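Beta-glucosidase (PDB 5M6G) probably hydrolyses terminal, non-reducing beta-D-glucosyl residues to release beta-D-glucose, as a member of glycosyl hydrolase family 3. Local coordinates at residues P155-A166 against A206-L214. Residues are numbered along the deposited sequence; the frame is centred on the assembly and turned at random. Where two conformers were deposited one is given.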
ATOM      1  N   PRO A 155      -6.748  -0.560  15.229  1.00 18.68           N
ATOM      2  CA  PRO A 155      -5.801  -1.586  14.743  1.00 14.37           C
ATOM      3  C   PRO A 155      -6.433  -2.945  14.525  1.00 13.74           C
ATOM      4  O   PRO A 155      -5.980  -3.706  13.657  1.00 17.16           O
ATOM      5  CB  PRO A 155      -4.738  -1.648  15.851  1.00 11.86           C
ATOM      6  CG  PRO A 155      -4.921  -0.389  16.653  1.00 21.55           C
ATOM      7  CD  PRO A 155      -6.360  -0.008  16.537  1.00 14.95           C
ATOM      8  N   ASP A 156      -7.439  -3.300  15.317  1.00 17.48           N
ATOM      9  CA  ASP A 156      -8.077  -4.595  15.124  1.00 17.75           C
ATOM     10  C   ASP A 156      -8.751  -4.669  13.760  1.00 20.45           C
ATOM     11  O   ASP A 156      -8.677  -5.696  13.070  1.00 18.37           O
ATOM     12  CB  ASP A 156      -9.075  -4.849  16.247  1.00 20.49           C
ATOM     13  CG  ASP A 156      -9.524  -6.281  16.291  1.00 28.52           C
ATOM     14  OD1 ASP A 156      -8.697  -7.140  16.673  1.00 30.34           O
ATOM     15  OD2 ASP A 156     -10.689  -6.549  15.943  1.00 32.26           O
ATOM     16  N   LEU A 157      -9.391  -3.572  13.346  1.00 17.58           N
ATOM     17  CA  LEU A 157      -9.995  -3.500  12.019  1.00 18.75           C
ATOM     18  C   LEU A 157      -8.953  -3.657  10.919  1.00 15.63           C
ATOM     19  O   LEU A 157      -9.192  -4.340   9.918  1.00 14.30           O
ATOM     20  CB  LEU A 157     -10.720  -2.165  11.861  1.00 16.93           C
ATOM     21  CG  LEU A 157     -11.325  -1.865  10.491  1.00 19.76           C
ATOM     22  CD1 LEU A 157     -12.546  -2.746  10.277  1.00 22.16           C
ATOM     23  CD2 LEU A 157     -11.688  -0.371  10.398  1.00 19.45           C
ATOM     24  N   VAL A 158      -7.799  -3.006  11.076  1.00 13.50           N
ATOM     25  CA  VAL A 158      -6.746  -3.109  10.070  1.00 14.69           C
ATOM     26  C   VAL A 158      -6.229  -4.541   9.996  1.00 16.90           C
ATOM     27  O   VAL A 158      -5.953  -5.067   8.908  1.00 15.61           O
ATOM     28  CB  VAL A 158      -5.632  -2.089  10.379  1.00 15.94           C
ATOM     29  CG1 VAL A 158      -4.318  -2.425   9.647  1.00 13.30           C
ATOM     30  CG2 VAL A 158      -6.125  -0.677  10.037  1.00 15.77           C
ATOM     31  N   GLN A 159      -6.133  -5.206  11.148  1.00 15.45           N
ATOM     32  CA  GLN A 159      -5.746  -6.611  11.166  1.00 14.44           C
ATOM     33  C   GLN A 159      -6.763  -7.474  10.414  1.00 16.92           C
ATOM     34  O   GLN A 159      -6.381  -8.325   9.602  1.00 14.68           O
ATOM     35  CB  GLN A 159      -5.578  -7.081  12.614  1.00 16.56           C
ATOM     36  CG  GLN A 159      -5.287  -8.570  12.776  1.00 17.47           C
ATOM     37  CD  GLN A 159      -4.958  -8.939  14.214  1.00 21.44           C
ATOM     38  OE1 GLN A 159      -4.423  -8.128  14.965  1.00 24.01           O
ATOM     39  NE2 GLN A 159      -5.289 -10.163  14.602  1.00 30.50           N
ATOM     40  N   ARG A 160      -8.064  -7.248  10.637  1.00 15.50           N
ATOM     41  CA  ARG A 160      -9.067  -8.030   9.913  1.00 16.10           C
ATOM     42  C   ARG A 160      -8.964  -7.801   8.412  1.00 11.82           C
ATOM     43  O   ARG A 160      -9.183  -8.725   7.619  1.00 16.58           O
ATOM     44  CB  ARG A 160     -10.482  -7.686  10.398  1.00 19.36           C
ATOM     45  CG  ARG A 160     -10.894  -8.396  11.671  1.00 20.80           C
ATOM     46  CD  ARG A 160     -11.523  -7.424  12.652  1.00 38.92           C
ATOM     47  NE  ARG A 160     -12.876  -7.056  12.257  1.00 42.93           N
ATOM     48  CZ  ARG A 160     -13.527  -5.986  12.705  1.00 39.15           C
ATOM     49  NH1 ARG A 160     -12.950  -5.158  13.572  1.00 35.43           N
ATOM     50  NH2 ARG A 160     -14.758  -5.748  12.279  1.00 33.35           N
ATOM     51  N   ILE A 161      -8.653  -6.568   8.005  1.00 13.78           N
ATOM     52  CA  ILE A 161      -8.473  -6.268   6.587  1.00 14.75           C
ATOM     53  C   ILE A 161      -7.251  -7.000   6.041  1.00 12.05           C
ATOM     54  O   ILE A 161      -7.277  -7.534   4.922  1.00 13.94           O
ATOM     55  CB  ILE A 161      -8.365  -4.746   6.386  1.00 14.99           C
ATOM     56  CG1 ILE A 161      -9.700  -4.062   6.715  1.00 14.75           C
ATOM     57  CG2 ILE A 161      -7.907  -4.427   4.970  1.00 14.82           C
ATOM     58  CD1 ILE A 161      -9.588  -2.549   6.937  1.00 13.53           C
ATOM     59  N   GLY A 162      -6.166  -7.041   6.820  1.00 13.54           N
ATOM     60  CA  GLY A 162      -5.018  -7.854   6.434  1.00 11.97           C
ATOM     61  C   GLY A 162      -5.387  -9.307   6.193  1.00 12.78           C
ATOM     62  O   GLY A 162      -4.966  -9.912   5.199  1.00 12.30           O
ATOM     63  N   ALA A 163      -6.205  -9.879   7.080  1.00 15.01           N
ATOM     64  CA  ALA A 163      -6.607 -11.278   6.930  1.00 14.64           C
ATOM     65  C   ALA A 163      -7.503 -11.479   5.716  1.00 12.01           C
ATOM     66  O   ALA A 163      -7.357 -12.471   4.987  1.00 13.87           O
ATOM     67  CB  ALA A 163      -7.316 -11.761   8.196  1.00 15.06           C
ATOM     68  N   ALA A 164      -8.448 -10.566   5.486  1.00 12.73           N
ATOM     69  CA  ALA A 164      -9.311 -10.697   4.317  1.00 13.90           C
ATOM     70  C   ALA A 164      -8.523 -10.499   3.030  1.00 15.52           C
ATOM     71  O   ALA A 164      -8.738 -11.222   2.047  1.00 15.04           O
ATOM     72  CB  ALA A 164     -10.476  -9.706   4.398  1.00 15.15           C
ATOM     73  N   THR A 165      -7.611  -9.521   3.018  1.00 14.27           N
ATOM     74  CA  THR A 165      -6.720  -9.336   1.877  1.00 13.04           C
ATOM     75  C   THR A 165      -5.929 -10.608   1.603  1.00 10.51           C
ATOM     76  O   THR A 165      -5.829 -11.059   0.454  1.00 12.22           O
ATOM     77  CB  THR A 165      -5.776  -8.157   2.141  1.00 14.29           C
ATOM     78  OG1 THR A 165      -6.546  -6.951   2.241  1.00 13.86           O
ATOM     79  CG2 THR A 165      -4.774  -8.011   1.016  1.00 11.42           C
ATOM     80  N   ALA A 166      -5.385 -11.215   2.656  1.00 13.34           N
ATOM     81  CA  ALA A 166      -4.566 -12.410   2.476  1.00 13.08           C
ATOM     82  C   ALA A 166      -5.377 -13.538   1.841  1.00 13.19           C
ATOM     83  O   ALA A 166      -4.873 -14.265   0.977  1.00 12.22           O
ATOM     84  CB  ALA A 166      -3.977 -12.844   3.818  1.00 12.17           C
ATOM     85  N   ALA A 206       1.091   1.187  15.535  1.00 18.93           N
ATOM     86  CA  ALA A 206      -0.130   0.495  15.918  1.00 16.98           C
ATOM     87  C   ALA A 206      -0.732  -0.259  14.744  1.00 13.71           C
ATOM     88  O   ALA A 206      -1.282  -1.355  14.921  1.00 17.90           O
ATOM     89  CB  ALA A 206      -1.142   1.496  16.484  1.00 17.80           C
ATOM     90  N   MET A 207      -0.617   0.283  13.540  1.00 14.93           N
ATOM     91  CA  MET A 207      -1.262  -0.338  12.396  0.95 16.04           C
ATOM     92  C   MET A 207      -0.403  -1.419  11.736  1.00 17.89           C
ATOM     93  O   MET A 207      -0.808  -1.973  10.710  1.00 14.87           O
ATOM     94  CB  MET A 207      -1.676   0.720  11.374  0.95 18.72           C
ATOM     95  CG  MET A 207      -2.638   1.761  11.944  0.95 22.29           C
ATOM     96  SD  MET A 207      -4.100   1.001  12.679  0.95 24.03           S
ATOM     97  CE  MET A 207      -5.182   2.444  12.764  0.95 15.31           C
ATOM     98  N   THR A 208       0.758  -1.742  12.308  1.00 13.87           N
ATOM     99  CA  THR A 208       1.458  -2.926  11.838  1.00 14.63           C
ATOM    100  C   THR A 208       0.690  -4.193  12.180  1.00 17.22           C
ATOM    101  O   THR A 208       1.104  -5.283  11.773  1.00 14.78           O
ATOM    102  CB  THR A 208       2.884  -2.996  12.423  1.00 12.92           C
ATOM    103  OG1 THR A 208       2.813  -3.144  13.846  1.00 15.64           O
ATOM    104  CG2 THR A 208       3.670  -1.744  12.076  1.00 13.59           C
ATOM    105  N   SER A 209      -0.426  -4.072  12.909  1.00 14.07           N
ATOM    106  CA  SER A 209      -1.376  -5.171  13.006  1.00 14.64           C
ATOM    107  C   SER A 209      -1.785  -5.698  11.631  1.00 13.35           C
ATOM    108  O   SER A 209      -2.238  -6.842  11.526  1.00 14.52           O
ATOM    109  CB  SER A 209      -2.605  -4.711  13.795  1.00 15.89           C
ATOM    110  OG  SER A 209      -3.350  -3.776  13.042  1.00 14.93           O
ATOM    111  N   ALA A 210      -1.627  -4.896  10.572  1.00 15.79           N
ATOM    112  CA  ALA A 210      -1.818  -5.408   9.215  1.00 13.41           C
ATOM    113  C   ALA A 210      -0.938  -6.624   8.951  1.00 16.37           C
ATOM    114  O   ALA A 210      -1.338  -7.547   8.226  1.00 14.19           O
ATOM    115  CB  ALA A 210      -1.516  -4.317   8.191  1.00 16.15           C
ATOM    116  N   VAL A 211       0.273  -6.635   9.522  1.00 14.27           N
ATOM    117  CA  VAL A 211       1.187  -7.764   9.340  1.00 11.33           C
ATOM    118  C   VAL A 211       0.581  -9.030   9.926  1.00 12.34           C
ATOM    119  O   VAL A 211       0.620 -10.112   9.317  1.00 14.02           O
ATOM    120  CB  VAL A 211       2.549  -7.459   9.991  1.00 12.43           C
ATOM    121  CG1 VAL A 211       3.460  -8.705   9.949  1.00 12.37           C
ATOM    122  CG2 VAL A 211       3.222  -6.281   9.304  1.00 11.03           C
ATOM    123  N   THR A 212       0.042  -8.916  11.138  1.00 15.44           N
ATOM    124  CA  THR A 212      -0.537 -10.071  11.810  1.00 14.48           C
ATOM    125  C   THR A 212      -1.743 -10.597  11.047  1.00 14.12           C
ATOM    126  O   THR A 212      -1.957 -11.813  10.974  1.00 15.33           O
ATOM    127  CB  THR A 212      -0.917  -9.692  13.239  1.00 17.95           C
ATOM    128  OG1 THR A 212       0.239  -9.156  13.900  1.00 19.88           O
ATOM    129  CG2 THR A 212      -1.444 -10.899  13.998  1.00 15.85           C
ATOM    130  N   GLY A 213      -2.530  -9.700  10.452  1.00 16.05           N
ATOM    131  CA  GLY A 213      -3.667 -10.145   9.660  1.00 11.93           C
ATOM    132  C   GLY A 213      -3.234 -10.875   8.401  1.00 14.09           C
ATOM    133  O   GLY A 213      -3.744 -11.954   8.085  1.00 14.49           O
ATOM    134  N   LEU A 214      -2.278 -10.295   7.671  1.00 13.31           N
ATOM    135  CA  LEU A 214      -1.808 -10.900   6.429  1.00 13.17           C
ATOM    136  C   LEU A 214      -1.172 -12.261   6.686  1.00 17.20           C
ATOM    137  O   LEU A 214      -1.463 -13.239   5.987  1.00 14.36           O
ATOM    138  CB  LEU A 214      -0.808  -9.959   5.748  1.00 14.07           C
ATOM    139  CG  LEU A 214      -1.353  -8.732   5.006  1.00 11.95           C
ATOM    140  CD1 LEU A 214      -0.251  -7.705   4.796  1.00 16.12           C
ATOM    141  CD2 LEU A 214      -1.930  -9.175   3.664  1.00 15.56           C
TER
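P155 opens the contact with its backbone oxygen: S209 OG donates to P155 O over 2.7 Å, tilted 28° from the carbonyl plane. Q159 N, the helical donor, reaches the same oxygen from the opposite face, so two bonds grip it. A chi1 of 70° sets the S209 hydroxyl between its own N and carbonyl carbon, turned at the neighbouring helix. V158 lays CG1 on A210 CB at 3.7 Å; L149 of helix 146-152 also packs on V158. Q159 leaves its helix with CG anti to the backbone N and runs on extended, laying CB and CG over S209 O and bringing its amide beside T212 CG2, while T212 OG1 bonds R269. Cut back to an alanine, Q159 would lose CG and the amide, which would probably leave T212 CG2 without that cover and open a gap beside it. Next comes the closest backbone approach: G162 faces G213, and the A163 and G213 CA atoms lie 4.2 Å apart. G213 CA donates a C-H contact to Q159 O at 3.3 Å, and A163 CA returns one to G213 O at 3.2 Å. A CB on either glycine would collide with the facing backbone. Beyond, L214 CD2 reaches G162 O and T165 CG2, and A166 CB sits 3.3 Å from L214 O. The two short helical segments, within the N-terminal, TIM-barrel-type domain, cross at -35° with axes 6.5 Å apart, a closeness that G162 and G213 permit. Without side chains there, the backbones come near enough for weak CA-H...O contacts, flanked by apolar ones, and S209 supplies the single conventional polar tie.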